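Endoglucanase (Humicola insolens, PDB 1DYS) hydrolyses internal beta-1,4-glucosidic linkages of cellulose as a family 6 glycoside hydrolase, contributing to the recycling of plant biomass. Local coordinates at residues N4-R9 with Q292-N297. Sequence-based numbering, arbitrary orientation.
Sequences NPFSGR and QPFTTN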
ATOM      1  N   ASN A   4     -10.725  -3.071  34.566  1.00 26.24           N
ATOM      2  CA  ASN A   4     -10.868  -2.690  33.142  1.00 20.56           C
ATOM      3  C   ASN A   4      -9.904  -1.538  32.986  1.00 18.81           C
ATOM      4  O   ASN A   4      -9.896  -0.516  33.675  1.00 18.03           O
ATOM      5  CB  ASN A   4     -12.319  -2.340  32.889  1.00 25.75           C
ATOM      6  CG  ASN A   4     -12.610  -1.486  31.671  1.00 25.58           C
ATOM      7  OD1 ASN A   4     -11.708  -1.257  30.866  1.00 18.12           O
ATOM      8  ND2 ASN A   4     -13.849  -1.018  31.548  1.00 25.83           N
ATOM      9  N   PRO A   5      -8.980  -1.646  32.042  1.00 18.82           N
ATOM     10  CA  PRO A   5      -7.967  -0.616  31.847  1.00 21.77           C
ATOM     11  C   PRO A   5      -8.487   0.721  31.364  1.00 19.14           C
ATOM     12  O   PRO A   5      -7.776   1.737  31.388  1.00 20.12           O
ATOM     13  CB  PRO A   5      -6.938  -1.207  30.871  1.00 22.32           C
ATOM     14  CG  PRO A   5      -7.628  -2.413  30.321  1.00 27.04           C
ATOM     15  CD  PRO A   5      -8.802  -2.810  31.186  1.00 23.52           C
ATOM     16  N   PHE A   6      -9.717   0.778  30.843  1.00 20.14           N
ATOM     17  CA  PHE A   6     -10.280   2.004  30.307  1.00 18.69           C
ATOM     18  C   PHE A   6     -11.042   2.786  31.397  1.00 21.14           C
ATOM     19  O   PHE A   6     -11.418   3.915  31.170  1.00 19.59           O
ATOM     20  CB  PHE A   6     -11.228   1.708  29.147  1.00 17.61           C
ATOM     21  CG  PHE A   6     -10.521   1.233  27.902  1.00 12.55           C
ATOM     22  CD1 PHE A   6     -10.235  -0.118  27.701  1.00 17.74           C
ATOM     23  CD2 PHE A   6     -10.135   2.151  26.948  1.00 19.19           C
ATOM     24  CE1 PHE A   6      -9.597  -0.556  26.555  1.00 19.08           C
ATOM     25  CE2 PHE A   6      -9.450   1.746  25.819  1.00 13.64           C
ATOM     26  CZ  PHE A   6      -9.204   0.396  25.635  1.00 17.40           C
ATOM     27  N   SER A   7     -11.346   2.103  32.488  1.00 24.32           N
ATOM     28  CA  SER A   7     -12.052   2.709  33.619  1.00 25.88           C
ATOM     29  C   SER A   7     -11.434   4.021  34.067  1.00 20.85           C
ATOM     30  O   SER A   7     -10.262   4.155  34.444  1.00 24.54           O
ATOM     31  CB  SER A   7     -12.031   1.731  34.809  1.00 26.78           C
ATOM     32  OG  SER A   7     -13.227   1.831  35.567  1.00 41.47           O
ATOM     33  N   GLY A   8     -12.229   5.090  34.000  1.00 26.40           N
ATOM     34  CA  GLY A   8     -11.857   6.422  34.359  1.00 24.54           C
ATOM     35  C   GLY A   8     -10.863   7.099  33.434  1.00 26.47           C
ATOM     36  O   GLY A   8     -10.374   8.187  33.712  1.00 27.08           O
ATOM     37  N   ARG A   9     -10.600   6.498  32.272  1.00 21.06           N
ATOM     38  CA  ARG A   9      -9.671   7.060  31.301  1.00 22.18           C
ATOM     39  C   ARG A   9     -10.396   7.555  30.056  1.00 18.93           C
ATOM     40  O   ARG A   9     -11.555   7.246  29.843  1.00 19.47           O
ATOM     41  CB  ARG A   9      -8.595   6.011  30.972  1.00 23.74           C
ATOM     42  CG  ARG A   9      -7.652   5.790  32.136  1.00 23.86           C
ATOM     43  CD  ARG A   9      -6.471   4.863  31.861  1.00 27.92           C
ATOM     44  NE  ARG A   9      -5.602   4.855  33.046  1.00 27.01           N
ATOM     45  CZ  ARG A   9      -5.298   3.804  33.788  1.00 37.53           C
ATOM     46  NH1 ARG A   9      -5.776   2.610  33.472  1.00 36.85           N
ATOM     47  NH2 ARG A   9      -4.494   3.986  34.836  1.00 32.23           N
ATOM     48  N   GLN A 292     -21.177   5.204  18.055  1.00 16.03           N
ATOM     49  CA  GLN A 292     -21.012   5.700  19.412  1.00 18.15           C
ATOM     50  C   GLN A 292     -19.544   5.937  19.731  1.00 16.47           C
ATOM     51  O   GLN A 292     -18.704   5.051  19.557  1.00 20.75           O
ATOM     52  CB  GLN A 292     -21.551   4.597  20.358  1.00 25.11           C
ATOM     53  CG  GLN A 292     -20.960   4.573  21.747  1.00 36.07           C
ATOM     54  CD  GLN A 292     -21.661   5.540  22.687  1.00 39.06           C
ATOM     55  OE1 GLN A 292     -22.861   5.349  22.897  1.00 42.29           O
ATOM     56  NE2 GLN A 292     -20.946   6.509  23.250  1.00 33.92           N
ATOM     57  N   PRO A 293     -19.233   7.111  20.211  1.00 19.51           N
ATOM     58  CA  PRO A 293     -17.865   7.428  20.632  1.00 16.62           C
ATOM     59  C   PRO A 293     -17.479   6.592  21.836  1.00 17.64           C
ATOM     60  O   PRO A 293     -18.299   6.021  22.543  1.00 19.12           O
ATOM     61  CB  PRO A 293     -17.836   8.931  20.949  1.00 21.39           C
ATOM     62  CG  PRO A 293     -19.058   9.401  20.150  1.00 21.89           C
ATOM     63  CD  PRO A 293     -20.091   8.281  20.318  1.00 20.59           C
ATOM     64  N   PHE A 294     -16.160   6.561  22.111  1.00 15.74           N
ATOM     65  CA  PHE A 294     -15.667   5.788  23.219  1.00 18.02           C
ATOM     66  C   PHE A 294     -16.479   5.978  24.513  1.00 19.91           C
ATOM     67  O   PHE A 294     -16.769   7.088  24.918  1.00 19.02           O
ATOM     68  CB  PHE A 294     -14.190   6.135  23.474  1.00 18.48           C
ATOM     69  CG  PHE A 294     -13.746   5.792  24.876  1.00 18.57           C
ATOM     70  CD1 PHE A 294     -13.451   4.490  25.197  1.00 17.71           C
ATOM     71  CD2 PHE A 294     -13.646   6.754  25.869  1.00 20.19           C
ATOM     72  CE1 PHE A 294     -13.078   4.144  26.486  1.00 22.25           C
ATOM     73  CE2 PHE A 294     -13.263   6.426  27.153  1.00 17.34           C
ATOM     74  CZ  PHE A 294     -12.980   5.111  27.482  1.00 17.52           C
ATOM     75  N   THR A 295     -16.721   4.825  25.149  1.00 18.12           N
ATOM     76  CA  THR A 295     -17.378   4.806  26.453  1.00 19.71           C
ATOM     77  C   THR A 295     -17.130   3.476  27.144  1.00 18.88           C
ATOM     78  O   THR A 295     -16.980   2.443  26.471  1.00 20.71           O
ATOM     79  CB  THR A 295     -18.895   5.108  26.349  1.00 16.83           C
ATOM     80  OG1 THR A 295     -19.394   5.135  27.721  1.00 22.18           O
ATOM     81  CG2 THR A 295     -19.630   4.025  25.603  1.00 26.18           C
ATOM     82  N   THR A 296     -17.148   3.487  28.495  1.00 18.59           N
ATOM     83  CA  THR A 296     -17.056   2.242  29.236  1.00 19.93           C
ATOM     84  C   THR A 296     -18.458   1.838  29.723  1.00 22.13           C
ATOM     85  O   THR A 296     -18.637   0.759  30.286  1.00 20.87           O
ATOM     86  CB  THR A 296     -16.120   2.304  30.451  1.00 26.99           C
ATOM     87  OG1 THR A 296     -16.440   3.481  31.228  1.00 23.44           O
ATOM     88  CG2 THR A 296     -14.647   2.431  30.113  1.00 23.00           C
ATOM     89  N   ASN A 297     -19.446   2.665  29.404  1.00 24.08           N
ATOM     90  CA  ASN A 297     -20.867   2.370  29.732  1.00 23.19           C
ATOM     91  C   ASN A 297     -21.397   1.448  28.638  1.00 21.04           C
ATOM     92  O   ASN A 297     -22.133   1.838  27.723  1.00 25.87           O
ATOM     93  CB  ASN A 297     -21.625   3.689  29.715  1.00 28.03           C
ATOM     94  CG  ASN A 297     -21.342   4.694  30.803  1.00 44.66           C
ATOM     95  OD1 ASN A 297     -20.907   4.395  31.922  1.00 51.46           O
ATOM     96  ND2 ASN A 297     -21.609   5.975  30.515  1.00 44.39           N
TER
HETATM   97  O   HOH W   1     -14.944   5.121  32.960  1.00 30.03           O
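Residues 4-9 run through two overlapping beta turns, type I from Asn4 to Ser7 and type II from Phe6 to Arg9, and come nearest the irregular segment 292-297 where the CA atoms of Ser7 and Thr296 lie 6.7 Å apart. Phe294, Thr296 and Phe6 bury the most surface. Phe294, its CG anti to the backbone N (chi1 158°), reaches across with the far end of its ring: CE1 touches CD2 of Phe6 at 3.6 Å, the rings meeting obliquely with their planes at 42°. The same ring presents its edge to the carbonyl of Arg9, whose O lies 3.3 Å from Phe294 CE2, close to the ring plane. Beside this pair, the methyl CG2 of Thr296 packs on Phe6 CB at 3.6 Å and, more loosely, against ND2 of Asn4. That amide is held at both ends: OD1 accepts from Phe6 N at 2.8 Å, closing an Asx turn, and ND2 donates to Asp304 O. Both rings also touch Ala305 of strand 303-307, so the contact joins the N-terminal lead-in to the loop before the last strand of the family 6 barrel, away from the active site. No direct hydrogen bond links the segments; a water accepts from Gly8 N at 2.9 Å and is also hydrogen-bonded to Thr296 OG1. Cohesion thus comes largely from van der Waals packing of rings and methyl, with a carbonyl oxygen at one ring edge and this water as the polar bridge.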